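Local coordinates for putative GH105 family protein (Salmonella enterica subsp. enterica serovar Paratyphi A, PDB 3QWT) that probably hydrolyses unsaturated uronic-acid-containing oligosaccharides, as members of glycoside hydrolase family 105 do, although its own activity is not established, at residues Leu134-Glu139 against Leu184-Tyr190; Arg147-Met153 against Glu193-Gln197; Ile92-Phe96 against Thr117-Arg121; Trp65-Gly70 against Asn110-Phe115. All blocks are in the same frame, centred on the assembly; numbering follows the deposited sequence.

Contact 1 of 4, residues Leu134-Glu139 against Leu184-Tyr190; sequences LETWAE and LLNRPEY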
loop_
_atom_site.group_PDB
_atom_site.type_symbol
_atom_site.label_atom_id
_atom_site.label_comp_id
_atom_site.label_asym_id
_atom_site.label_seq_id
_atom_site.Cartn_x
_atom_site.Cartn_y
_atom_site.Cartn_z
ATOM N N LEU A 134 23.620 20.475 8.770
ATOM C CA LEU A 134 23.268 19.068 8.948
ATOM C C LEU A 134 23.538 18.248 7.697
ATOM O O LEU A 134 24.132 17.170 7.782
ATOM C CB LEU A 134 21.802 18.927 9.355
ATOM C CG LEU A 134 21.393 19.619 10.649
ATOM C CD1 LEU A 134 19.884 19.634 10.743
ATOM C CD2 LEU A 134 21.994 18.930 11.863
ATOM N N GLU A 135 23.120 18.762 6.537
ATOM C CA GLU A 135 23.370 18.056 5.281
ATOM C C GLU A 135 24.858 17.937 5.007
ATOM O O GLU A 135 25.348 16.886 4.618
ATOM C CB GLU A 135 22.694 18.747 4.081
ATOM C CG GLU A 135 21.193 18.741 4.137
ATOM C CD GLU A 135 20.564 19.252 2.859
ATOM O OE1 GLU A 135 21.195 20.090 2.176
ATOM O OE2 GLU A 135 19.439 18.810 2.538
ATOM N N THR A 136 25.580 19.030 5.182
ATOM C CA THR A 136 26.982 19.003 4.816
ATOM C C THR A 136 27.771 17.988 5.646
ATOM O O THR A 136 28.519 17.179 5.086
ATOM C CB THR A 136 27.603 20.367 4.898
ATOM O OG1 THR A 136 26.813 21.281 4.118
ATOM C CG2 THR A 136 29.015 20.306 4.350
ATOM N N TRP A 137 27.560 17.996 6.960
ATOM C CA TRP A 137 28.337 17.147 7.862
ATOM C C TRP A 137 27.923 15.676 7.789
ATOM O O TRP A 137 28.769 14.782 7.854
ATOM C CB TRP A 137 28.253 17.665 9.307
ATOM C CG TRP A 137 29.154 18.868 9.614
ATOM C CD1 TRP A 137 28.997 20.144 9.165
ATOM C CD2 TRP A 137 30.300 18.884 10.466
ATOM N NE1 TRP A 137 29.974 20.954 9.685
ATOM C CE2 TRP A 137 30.797 20.200 10.477
ATOM C CE3 TRP A 137 30.959 17.907 11.228
ATOM C CZ2 TRP A 137 31.919 20.568 11.203
ATOM C CZ3 TRP A 137 32.083 18.277 11.953
ATOM C CH2 TRP A 137 32.551 19.594 11.934
ATOM N N ALA A 138 26.626 15.419 7.664
ATOM C CA ALA A 138 26.178 14.042 7.475
ATOM C C ALA A 138 26.700 13.519 6.138
ATOM O O ALA A 138 27.160 12.383 6.048
ATOM C CB ALA A 138 24.655 13.928 7.542
ATOM N N GLU A 139 26.627 14.347 5.100
ATOM C CA GLU A 139 27.143 13.937 3.794
ATOM C C GLU A 139 28.633 13.620 3.892
ATOM O O GLU A 139 29.109 12.683 3.244
ATOM C CB GLU A 139 26.902 15.006 2.723
ATOM C CG GLU A 139 25.552 14.903 2.025
ATOM C CD GLU A 139 25.355 13.552 1.319
ATOM O OE1 GLU A 139 26.127 13.242 0.377
ATOM O OE2 GLU A 139 24.430 12.802 1.717
ATOM N N LEU A 184 15.699 12.149 10.725
ATOM C CA LEU A 184 15.194 13.517 10.591
ATOM C C LEU A 184 14.976 13.968 9.143
ATOM O O LEU A 184 13.906 14.462 8.797
ATOM C CB LEU A 184 16.123 14.501 11.315
ATOM C CG LEU A 184 15.736 15.984 11.215
ATOM C CD1 LEU A 184 14.326 16.205 11.723
ATOM C CD2 LEU A 184 16.723 16.880 11.980
ATOM N N LEU A 185 15.988 13.806 8.298
ATOM C CA LEU A 185 15.880 14.245 6.910
ATOM C C LEU A 185 15.283 13.174 5.996
ATOM O O LEU A 185 15.349 13.293 4.781
ATOM C CB LEU A 185 17.258 14.678 6.375
ATOM C CG LEU A 185 18.031 15.706 7.199
ATOM C CD1 LEU A 185 19.301 16.040 6.499
ATOM C CD2 LEU A 185 17.208 16.963 7.458
ATOM N N ASN A 186 14.710 12.126 6.580
ATOM C CA ASN A 186 14.224 10.986 5.790
ATOM C C ASN A 186 15.247 10.501 4.769
ATOM O O ASN A 186 14.959 10.449 3.570
ATOM C CB ASN A 186 12.909 11.313 5.065
ATOM C CG ASN A 186 11.773 11.618 6.024
ATOM O OD1 ASN A 186 11.495 10.851 6.951
ATOM N ND2 ASN A 186 11.111 12.751 5.810
ATOM N N ARG A 187 16.441 10.170 5.245
ATOM C CA ARG A 187 17.467 9.610 4.385
ATOM C C ARG A 187 17.878 8.255 4.943
ATOM O O ARG A 187 18.846 8.146 5.700
ATOM C CB ARG A 187 18.642 10.580 4.260
ATOM C CG ARG A 187 18.239 11.892 3.576
ATOM C CD ARG A 187 19.400 12.876 3.431
ATOM N NE ARG A 187 18.983 14.126 2.782
ATOM C CZ ARG A 187 19.811 15.109 2.438
ATOM N NH1 ARG A 187 21.125 15.014 2.676
ATOM N NH2 ARG A 187 19.323 16.194 1.856
ATOM N N PRO A 188 17.135 7.201 4.566
ATOM C CA PRO A 188 17.348 5.900 5.220
ATOM C C PRO A 188 18.745 5.347 4.969
ATOM O O PRO A 188 19.133 4.439 5.704
ATOM C CB PRO A 188 16.294 4.980 4.570
ATOM C CG PRO A 188 15.399 5.887 3.755
ATOM C CD PRO A 188 16.193 7.119 3.436
ATOM N N GLU A 189 19.470 5.864 3.969
ATOM C CA GLU A 189 20.851 5.441 3.735
ATOM C C GLU A 189 21.710 5.743 4.946
ATOM O O GLU A 189 22.590 4.961 5.283
ATOM C CB GLU A 189 21.489 6.154 2.538
ATOM C CG GLU A 189 20.751 5.994 1.242
ATOM C CD GLU A 189 19.558 6.963 1.109
ATOM O OE1 GLU A 189 19.184 7.635 2.108
ATOM O OE2 GLU A 189 18.994 7.047 -0.010
ATOM N N TYR A 190 21.478 6.896 5.573
ATOM C CA TYR A 190 22.269 7.304 6.737
ATOM C C TYR A 190 22.061 6.300 7.865
ATOM O O TYR A 190 22.993 5.932 8.576
ATOM C CB TYR A 190 21.859 8.683 7.256
ATOM C CG TYR A 190 22.120 9.837 6.323
ATOM C CD1 TYR A 190 22.777 9.660 5.103
ATOM C CD2 TYR A 190 21.715 11.125 6.676
ATOM C CE1 TYR A 190 23.005 10.748 4.241
ATOM C CE2 TYR A 190 21.924 12.203 5.832
ATOM C CZ TYR A 190 22.577 12.016 4.625
ATOM O OH TYR A 190 22.784 13.114 3.826
#
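Within the alpha/alpha toroid, helix 131-143 lies against the turn that separates helix 170-184 from helix 188-205, and its E135, A138 and E139 meet R187 of the turn and Y190 at the start of helix 188-205. A Schellman motif with N186 at its positive-phi C' position closes helix 170-184 and swings the chain so that R187 faces E135. The R187 chain runs extended from CG to NE (chi2 and chi3 both near 180°), which carries its guanidinium right across to the helix. There NH2 forms a salt bridge with E135 OE2 at 2.7 Å, with the carboxylate and guanidinium planes turned 34° apart. R187 NH1 donates within its own plane to Y190 OH (2.8 Å), and that hydroxyl in turn donates a hydrogen bond to E139 OE2 (2.7 Å), using the anti lone pair of that oxygen, which lies at the edge of the Y190 ring. The phenol thus accepts from one side chain and donates to another, a role that suits tyrosine. Apolar surface backs these polar links: A138 CB reaches Y190 CE2 at 3.7 Å, its small methyl admitting the large ring, while L185 CD1 lies over one guanidinium face. E135 OE1 and E139 OE1 also make long, weak ion pairs with R378 and R311 of the second subunit. R187, salt-bridged to E135 and only near E139, probably favours the ionised form of both; the E135 bridge and the bond to Y190 OH together fix the rotation of the guanidinium.

Contact 2 of 4, residues Arg147-Met153 against Glu193-Gln197; sequences RTDHGGM and EATYQ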
loop_
_atom_site.group_PDB
_atom_site.type_symbol
_atom_site.label_atom_id
_atom_site.label_comp_id
_atom_site.label_asym_id
_atom_site.label_seq_id
_atom_site.Cartn_x
_atom_site.Cartn_y
_atom_site.Cartn_z
ATOM N N ARG A 147 37.701 5.739 5.907
ATOM C CA ARG A 147 37.228 4.417 6.384
ATOM C C ARG A 147 38.375 3.430 6.543
ATOM O O ARG A 147 39.350 3.484 5.797
ATOM C CB ARG A 147 36.191 3.795 5.439
ATOM C CG ARG A 147 34.938 4.631 5.205
ATOM C CD ARG A 147 34.083 4.745 6.453
ATOM N NE ARG A 147 32.666 4.881 6.119
ATOM C CZ ARG A 147 32.016 6.039 6.034
ATOM N NH1 ARG A 147 32.647 7.180 6.251
ATOM N NH2 ARG A 147 30.729 6.062 5.717
ATOM N N THR A 148 38.239 2.518 7.497
ATOM C CA THR A 148 39.180 1.428 7.644
ATOM C C THR A 148 38.773 0.320 6.693
ATOM O O THR A 148 37.797 0.468 5.961
ATOM C CB THR A 148 39.151 0.858 9.068
ATOM O OG1 THR A 148 37.937 0.123 9.275
ATOM C CG2 THR A 148 39.257 1.971 10.105
ATOM N N ASP A 149 39.535 -0.778 6.705
ATOM C CA ASP A 149 39.116 -2.047 6.136
ATOM C C ASP A 149 37.648 -2.284 6.460
ATOM O O ASP A 149 37.173 -1.907 7.539
ATOM C CB ASP A 149 39.918 -3.200 6.770
ATOM C CG ASP A 149 41.386 -3.216 6.350
ATOM O OD1 ASP A 149 41.864 -2.238 5.729
ATOM O OD2 ASP A 149 42.066 -4.217 6.659
ATOM N N HIS A 150 36.946 -2.928 5.534
ATOM C CA HIS A 150 35.562 -3.333 5.747
ATOM C C HIS A 150 34.691 -2.121 6.024
ATOM O O HIS A 150 33.658 -2.226 6.674
ATOM C CB HIS A 150 35.478 -4.348 6.894
ATOM C CG HIS A 150 36.192 -5.627 6.607
ATOM N ND1 HIS A 150 35.808 -6.477 5.588
ATOM C CD2 HIS A 150 37.270 -6.206 7.193
ATOM C CE1 HIS A 150 36.618 -7.523 5.561
ATOM N NE2 HIS A 150 37.510 -7.388 6.529
ATOM N N GLY A 151 35.135 -0.969 5.534
ATOM C CA GLY A 151 34.338 0.236 5.574
ATOM C C GLY A 151 33.971 0.651 6.977
ATOM O O GLY A 151 32.951 1.299 7.192
ATOM N N GLY A 152 34.806 0.277 7.942
ATOM C CA GLY A 152 34.619 0.753 9.297
ATOM C C GLY A 152 34.945 2.230 9.372
ATOM O O GLY A 152 35.850 2.715 8.690
HETATM N N MSE A 153 34.201 2.962 10.183
HETATM C CA MSE A 153 34.512 4.370 10.393
HETATM C C MSE A 153 35.827 4.521 11.157
HETATM O O MSE A 153 36.011 3.940 12.233
HETATM C CB MSE A 153 33.381 5.060 11.128
HETATM C CG MSE A 153 32.157 5.225 10.245
HETATM SE SE MSE A 153 30.901 6.442 11.062
HETATM C CE MSE A 153 29.883 6.952 9.478
ATOM N N GLU A 193 23.754 2.968 7.097
ATOM C CA GLU A 193 25.174 3.116 7.362
ATOM C C GLU A 193 25.420 3.021 8.859
ATOM O O GLU A 193 26.353 2.353 9.315
ATOM C CB GLU A 193 25.668 4.465 6.829
ATOM C CG GLU A 193 27.109 4.774 7.199
ATOM C CD GLU A 193 28.121 3.799 6.579
ATOM O OE1 GLU A 193 29.268 3.735 7.068
ATOM O OE2 GLU A 193 27.781 3.113 5.592
ATOM N N ALA A 194 24.574 3.699 9.621
ATOM C CA ALA A 194 24.721 3.744 11.074
ATOM C C ALA A 194 24.619 2.343 11.724
ATOM O O ALA A 194 25.415 1.977 12.580
ATOM C CB ALA A 194 23.699 4.714 11.672
ATOM N N THR A 195 23.638 1.568 11.289
ATOM C CA THR A 195 23.447 0.199 11.756
ATOM C C THR A 195 24.625 -0.670 11.406
ATOM O O THR A 195 25.105 -1.449 12.240
ATOM C CB THR A 195 22.209 -0.401 11.112
ATOM O OG1 THR A 195 21.107 0.451 11.417
ATOM C CG2 THR A 195 21.935 -1.828 11.650
ATOM N N TYR A 196 25.094 -0.547 10.165
ATOM C CA TYR A 196 26.275 -1.292 9.773
ATOM C C TYR A 196 27.459 -0.934 10.674
ATOM O O TYR A 196 28.173 -1.817 11.152
ATOM C CB TYR A 196 26.614 -1.089 8.308
ATOM C CG TYR A 196 27.889 -1.768 7.896
ATOM C CD1 TYR A 196 27.915 -3.138 7.634
ATOM C CD2 TYR A 196 29.083 -1.050 7.795
ATOM C CE1 TYR A 196 29.078 -3.777 7.259
ATOM C CE2 TYR A 196 30.271 -1.680 7.411
ATOM C CZ TYR A 196 30.253 -3.051 7.150
ATOM O OH TYR A 196 31.406 -3.695 6.782
ATOM N N GLN A 197 27.653 0.353 10.931
ATOM C CA GLN A 197 28.762 0.730 11.790
ATOM C C GLN A 197 28.634 0.055 13.175
ATOM O O GLN A 197 29.626 -0.417 13.734
ATOM C CB GLN A 197 28.894 2.247 11.895
ATOM C CG GLN A 197 29.424 2.905 10.614
ATOM C CD GLN A 197 30.786 2.347 10.202
ATOM O OE1 GLN A 197 31.613 1.995 11.056
ATOM N NE2 GLN A 197 31.018 2.248 8.891
HETATM O O HOH W 1 31.105 2.450 5.578
#
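E193 turns its OE1 toward the loop 147-153 and meets R147 NH2 at 3.1 Å, a salt bridge whose hydrogen bond is weak because it is bent to 129°. A water accepts from R147 NE and donates to both E193 OE1 and G151 O. The second oxygen, E193 OE2, is held by R258 of the third subunit, and R147 bonds A141 O, so each charge has another partner. One turn on, Y196 points its hydroxyl at the loop and donates to H150 O at 2.7 Å, with that oxygen at the ring edge, near its plane. Q197 follows, its chain bent at chi2 (-58°) so that the amide lies along the loop backbone. NE2 gives one N-H to G151 O at 2.7 Å and another to E193 OE1 at 2.9 Å, while OE1 accepts from M153 N (2.9 Å), which sits above the carbonyl plane. The selenomethionine M153 packs tightly, its CG 3.2 Å from Q197 CD. Glycine suits position G151, where phi is positive. Glutamine, donor and acceptor in one flat group, takes one backbone acceptor and one backbone donor, a side-chain-to-main-chain pairing that fastens the loop after helix 131-143 to helix 188-205 of the toroid.

Contact 3 of 4, residues Ile92-Phe96 against Thr117-Arg121; sequences IDDWF and TLAYR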
loop_
_atom_site.group_PDB
_atom_site.type_symbol
_atom_site.label_atom_id
_atom_site.label_comp_id
_atom_site.label_asym_id
_atom_site.label_seq_id
_atom_site.Cartn_x
_atom_site.Cartn_y
_atom_site.Cartn_z
ATOM N N ILE A 92 21.824 26.287 24.700
ATOM C CA ILE A 92 22.068 25.486 23.497
ATOM C C ILE A 92 22.126 26.334 22.225
ATOM O O ILE A 92 23.120 26.305 21.473
ATOM C CB ILE A 92 20.992 24.423 23.330
ATOM C CG1 ILE A 92 21.162 23.349 24.405
ATOM C CG2 ILE A 92 21.026 23.820 21.917
ATOM C CD1 ILE A 92 19.900 22.524 24.630
ATOM N N ASP A 93 21.064 27.094 21.986
ATOM C CA ASP A 93 21.012 27.925 20.791
ATOM C C ASP A 93 22.172 28.926 20.746
ATOM O O ASP A 93 22.768 29.152 19.684
ATOM C CB ASP A 93 19.660 28.626 20.672
ATOM C CG ASP A 93 18.510 27.645 20.458
ATOM O OD1 ASP A 93 18.769 26.425 20.270
ATOM O OD2 ASP A 93 17.346 28.102 20.483
ATOM N N ASP A 94 22.508 29.500 21.904
ATOM C CA ASP A 94 23.628 30.430 21.983
ATOM C C ASP A 94 24.948 29.762 21.591
ATOM O O ASP A 94 25.721 30.330 20.832
ATOM C CB ASP A 94 23.745 31.051 23.380
ATOM C CG ASP A 94 22.660 32.074 23.661
ATOM O OD1 ASP A 94 21.976 32.507 22.708
ATOM O OD2 ASP A 94 22.501 32.445 24.843
ATOM N N TRP A 95 25.217 28.569 22.112
ATOM C CA TRP A 95 26.451 27.896 21.745
ATOM C C TRP A 95 26.542 27.761 20.232
ATOM O O TRP A 95 27.585 28.032 19.631
ATOM C CB TRP A 95 26.541 26.514 22.379
ATOM C CG TRP A 95 27.885 25.869 22.191
ATOM C CD1 TRP A 95 28.952 25.938 23.052
ATOM C CD2 TRP A 95 28.313 25.055 21.089
ATOM N NE1 TRP A 95 30.003 25.219 22.555
ATOM C CE2 TRP A 95 29.647 24.665 21.354
ATOM C CE3 TRP A 95 27.700 24.610 19.907
ATOM C CZ2 TRP A 95 30.383 23.851 20.483
ATOM C CZ3 TRP A 95 28.431 23.799 19.040
ATOM C CH2 TRP A 95 29.760 23.424 19.337
ATOM N N PHE A 96 25.454 27.321 19.616
ATOM C CA PHE A 96 25.443 27.162 18.168
ATOM C C PHE A 96 25.634 28.482 17.436
ATOM O O PHE A 96 26.393 28.553 16.480
ATOM C CB PHE A 96 24.173 26.460 17.686
ATOM C CG PHE A 96 24.206 24.975 17.878
ATOM C CD1 PHE A 96 25.205 24.218 17.295
ATOM C CD2 PHE A 96 23.248 24.337 18.648
ATOM C CE1 PHE A 96 25.260 22.850 17.476
ATOM C CE2 PHE A 96 23.290 22.967 18.828
ATOM C CZ PHE A 96 24.298 22.227 18.242
ATOM N N THR A 117 22.627 17.275 18.621
ATOM C CA THR A 117 21.725 18.212 19.292
ATOM C C THR A 117 21.104 19.203 18.312
ATOM O O THR A 117 19.926 19.565 18.426
ATOM C CB THR A 117 22.439 18.938 20.430
ATOM O OG1 THR A 117 22.899 17.968 21.379
ATOM C CG2 THR A 117 21.514 19.925 21.127
ATOM N N LEU A 118 21.896 19.628 17.336
ATOM C CA LEU A 118 21.397 20.528 16.319
ATOM C C LEU A 118 20.248 19.866 15.557
ATOM O O LEU A 118 19.249 20.519 15.205
ATOM C CB LEU A 118 22.510 20.913 15.348
ATOM C CG LEU A 118 22.102 22.066 14.434
ATOM C CD1 LEU A 118 21.831 23.374 15.215
ATOM C CD2 LEU A 118 23.135 22.266 13.326
ATOM N N ALA A 119 20.393 18.566 15.316
ATOM C CA ALA A 119 19.353 17.836 14.607
ATOM C C ALA A 119 18.042 17.974 15.358
ATOM O O ALA A 119 17.013 18.259 14.761
ATOM C CB ALA A 119 19.728 16.348 14.409
ATOM N N TYR A 120 18.089 17.792 16.672
ATOM C CA TYR A 120 16.886 17.912 17.478
ATOM C C TYR A 120 16.345 19.340 17.462
ATOM O O TYR A 120 15.140 19.557 17.460
ATOM C CB TYR A 120 17.151 17.492 18.916
ATOM C CG TYR A 120 17.023 16.011 19.172
ATOM C CD1 TYR A 120 18.160 15.201 19.301
ATOM C CD2 TYR A 120 15.770 15.413 19.282
ATOM C CE1 TYR A 120 18.046 13.838 19.548
ATOM C CE2 TYR A 120 15.649 14.052 19.524
ATOM C CZ TYR A 120 16.792 13.269 19.659
ATOM O OH TYR A 120 16.679 11.920 19.899
ATOM N N ARG A 121 17.235 20.319 17.459
ATOM C CA ARG A 121 16.777 21.699 17.458
ATOM C C ARG A 121 16.147 22.036 16.108
ATOM O O ARG A 121 15.140 22.733 16.043
ATOM C CB ARG A 121 17.898 22.680 17.843
ATOM C CG ARG A 121 18.354 22.573 19.315
ATOM C CD ARG A 121 17.244 22.960 20.298
ATOM N NE ARG A 121 16.874 24.375 20.211
ATOM C CZ ARG A 121 15.625 24.831 20.185
ATOM N NH1 ARG A 121 14.609 23.984 20.238
ATOM N NH2 ARG A 121 15.389 26.140 20.092
#
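The F96 ring carries L118 CD1 over one face, 3.7 Å from its centroid and 7° off the normal, a CH-pi contact, while T117 CG2 approaches the ring edge near its plane. L118 puts its methyl there because CG stands anti to the backbone N (chi1 -169°); its CB also touches F96 CZ at 3.6 Å. The other flat group, the R121 guanidinium, takes D93 at its edge. R121 NE donates to D93 OD1 and R121 NH2 to D93 OD2, each at 2.8 Å and each on a syn lone pair, with the two planes nearly coplanar. Bends at chi2 and chi3 curl R121 into this side-on grip. I92 CG2 touches both T117 CG2 (4.0 Å) and R121 CG (3.9 Å); beta-branched I92 and T117 and the aliphatic part of R121 pack where helices 86-102 and 114-125 cross, their local axes 11.2 Å apart. D93 OD2 has a further salt bridge to R89, and R121 NH1 one to E124. Two straight bonds fix both the position and the rotation of the guanidinium beside apolar packing. Flanked by two arginines, D93 is probably kept ionised, and R121, facing two acids, would likewise be expected to stay charged.

Contact 4 of 4, residues Trp65-Gly70 against Asn110-Phe115; sequences WEWTHG and NTMAPF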
loop_
_atom_site.group_PDB
_atom_site.type_symbol
_atom_site.label_atom_id
_atom_site.label_comp_id
_atom_site.label_asym_id
_atom_site.label_seq_id
_atom_site.Cartn_x
_atom_site.Cartn_y
_atom_site.Cartn_z
ATOM N N TRP A 65 34.905 24.124 20.559
ATOM C CA TRP A 65 34.200 23.185 19.705
ATOM C C TRP A 65 34.916 21.840 19.635
ATOM O O TRP A 65 35.862 21.667 18.864
ATOM C CB TRP A 65 34.057 23.762 18.297
ATOM C CG TRP A 65 33.187 22.948 17.342
ATOM C CD1 TRP A 65 32.896 21.606 17.403
ATOM C CD2 TRP A 65 32.494 23.454 16.185
ATOM N NE1 TRP A 65 32.069 21.247 16.345
ATOM C CE2 TRP A 65 31.815 22.364 15.586
ATOM C CE3 TRP A 65 32.401 24.719 15.588
ATOM C CZ2 TRP A 65 31.052 22.508 14.428
ATOM C CZ3 TRP A 65 31.634 24.863 14.438
ATOM C CH2 TRP A 65 30.975 23.763 13.866
ATOM N N GLU A 66 34.477 20.892 20.448
ATOM C CA GLU A 66 34.846 19.498 20.227
ATOM C C GLU A 66 33.842 18.506 20.808
ATOM O O GLU A 66 32.757 18.884 21.244
ATOM C CB GLU A 66 36.252 19.177 20.724
ATOM C CG GLU A 66 36.815 17.947 20.012
ATOM C CD GLU A 66 37.913 17.316 20.777
ATOM O OE1 GLU A 66 38.836 16.761 20.151
ATOM O OE2 GLU A 66 37.858 17.378 22.018
ATOM N N TRP A 67 34.207 17.233 20.804
ATOM C CA TRP A 67 33.258 16.191 21.191
ATOM C C TRP A 67 32.674 16.476 22.560
ATOM O O TRP A 67 31.535 16.116 22.852
ATOM C CB TRP A 67 33.898 14.798 21.143
ATOM C CG TRP A 67 34.946 14.567 22.198
ATOM C CD1 TRP A 67 36.280 14.849 22.106
ATOM C CD2 TRP A 67 34.744 14.012 23.502
ATOM N NE1 TRP A 67 36.920 14.502 23.267
ATOM C CE2 TRP A 67 36.001 13.988 24.144
ATOM C CE3 TRP A 67 33.624 13.537 24.190
ATOM C CZ2 TRP A 67 36.171 13.505 25.441
ATOM C CZ3 TRP A 67 33.792 13.050 25.473
ATOM C CH2 TRP A 67 35.061 13.043 26.090
ATOM N N THR A 68 33.445 17.151 23.391
ATOM C CA THR A 68 33.051 17.338 24.781
ATOM C C THR A 68 31.823 18.221 24.825
ATOM O O THR A 68 30.842 17.909 25.491
ATOM C CB THR A 68 34.194 17.963 25.620
ATOM O OG1 THR A 68 34.511 19.268 25.105
ATOM C CG2 THR A 68 35.433 17.069 25.568
ATOM N N HIS A 69 31.884 19.328 24.098
ATOM C CA HIS A 69 30.726 20.192 23.920
ATOM C C HIS A 69 29.571 19.421 23.300
ATOM O O HIS A 69 28.410 19.674 23.609
ATOM C CB HIS A 69 31.100 21.392 23.043
ATOM C CG HIS A 69 32.383 22.036 23.454
ATOM N ND1 HIS A 69 33.611 21.584 23.026
ATOM C CD2 HIS A 69 32.637 23.054 24.310
ATOM C CE1 HIS A 69 34.565 22.314 23.571
ATOM N NE2 HIS A 69 33.998 23.214 24.356
ATOM N N GLY A 70 29.900 18.472 22.431
ATOM C CA GLY A 70 28.882 17.647 21.794
ATOM C C GLY A 70 28.086 16.912 22.855
ATOM O O GLY A 70 26.858 16.945 22.867
ATOM N N ASN A 110 35.023 13.590 16.145
ATOM C CA ASN A 110 34.648 14.343 17.356
ATOM C C ASN A 110 33.889 15.651 17.151
ATOM O O ASN A 110 32.908 15.928 17.847
ATOM C CB ASN A 110 35.867 14.598 18.231
ATOM C CG ASN A 110 36.415 13.308 18.843
ATOM O OD1 ASN A 110 35.658 12.382 19.123
ATOM N ND2 ASN A 110 37.732 13.248 19.044
ATOM N N THR A 111 34.335 16.462 16.207
ATOM C CA THR A 111 33.639 17.722 15.954
ATOM C C THR A 111 32.213 17.495 15.388
ATOM O O THR A 111 31.410 18.428 15.283
ATOM C CB THR A 111 34.468 18.621 15.030
ATOM O OG1 THR A 111 34.715 17.939 13.793
ATOM C CG2 THR A 111 35.815 18.998 15.701
HETATM N N MSE A 112 31.907 16.244 15.062
HETATM C CA MSE A 112 30.577 15.831 14.585
HETATM C C MSE A 112 29.528 15.840 15.699
HETATM O O MSE A 112 28.363 16.183 15.465
HETATM C CB MSE A 112 30.671 14.422 13.957
HETATM C CG MSE A 112 29.344 13.784 13.540
HETATM SE SE MSE A 112 28.590 14.546 11.868
HETATM C CE MSE A 112 30.044 14.145 10.704
ATOM N N ALA A 113 29.953 15.472 16.908
ATOM C CA ALA A 113 29.033 15.245 18.039
ATOM C C ALA A 113 27.954 16.298 18.235
ATOM O O ALA A 113 26.795 15.951 18.455
ATOM C CB ALA A 113 29.815 15.040 19.337
ATOM N N PRO A 114 28.317 17.590 18.155
ATOM C CA PRO A 114 27.260 18.589 18.372
ATOM C C PRO A 114 26.080 18.515 17.378
ATOM O O PRO A 114 25.019 19.070 17.649
ATOM C CB PRO A 114 28.004 19.924 18.235
ATOM C CG PRO A 114 29.418 19.588 18.693
ATOM C CD PRO A 114 29.668 18.191 18.172
ATOM N N PHE A 115 26.243 17.847 16.252
ATOM C CA PHE A 115 25.157 17.872 15.272
ATOM C C PHE A 115 23.965 16.998 15.646
ATOM O O PHE A 115 22.846 17.213 15.164
ATOM C CB PHE A 115 25.679 17.657 13.858
ATOM C CG PHE A 115 26.566 18.774 13.405
ATOM C CD1 PHE A 115 26.016 19.990 13.029
ATOM C CD2 PHE A 115 27.948 18.641 13.438
ATOM C CE1 PHE A 115 26.829 21.038 12.646
ATOM C CE2 PHE A 115 28.768 19.683 13.053
ATOM C CZ PHE A 115 28.211 20.886 12.655
HETATM O O HOH W 2 39.579 15.745 18.068
HETATM O O HOH W 3 25.055 16.826 20.709
#
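G70 CA rests against A113 CB and P114 N, each 3.7 Å away, at the heart of this contact. The direction in which a side chain would leave G70 is occupied by A113, and the bare glycine lets the two backbones come to 3.9 Å between the CA atoms of G70 and P114. Next to them lies the indole of W65, with P114 CG 3.9 Å from NE1 and, further along the rim, F115 CZ 3.7 Å from CZ2. F115 crosses W65 at about a right angle and goes on to meet W137, while W95 meets W65 edge-to-face. Tryptophan also brings a polar edge: its NE1 donates to T111 O at 3.1 Å, nearly straight (162°), in the carbonyl plane and on a lone pair, so a buried carbonyl is satisfied within the apolar surroundings. On the other flank W67 and N110 run side by side, CB to CB 3.5 Å, with the ring and amide planes 45° apart; chi1 of W67 (69°) sets CG between the backbone N and carbonyl carbon, laying the indole beside the amide. A water donates to both G70 O and A113 O, joining the two backbones. N110 ND2 hydrogen-bonds a glycerol, probably from the crystallisation liquor, though such molecules often mark pockets, and Y364 stacks on W67. E66 at the N-cap of helix 67-83, and the type I turn N110-A113 leading into helix 114-125, bring two helix starts together within this alpha/alpha toroid.

Contacts 3 and 4 belong to the buried core: both use helix 114-125, their centres are 11 Å apart, and they touch where F96 meets P114 and W95 meets H69. Their packing is largely aromatic and aliphatic, with one bidentate ion pair in contact 3 and a single indole bond across contact 4. Contacts 1 and 2 share helix 188-205 and lie farther from the chain's centre; contact 1 relies on charged groups and a tyrosine hydroxyl, contact 2 mainly on a glutamine amide and backbone. Only they are reached by other subunits. Contact 2 is buried, whereas contact 1 is partly open. L134 and W137 of contact 1 tie it to contacts 3 and 4, while contact 2 touches neither.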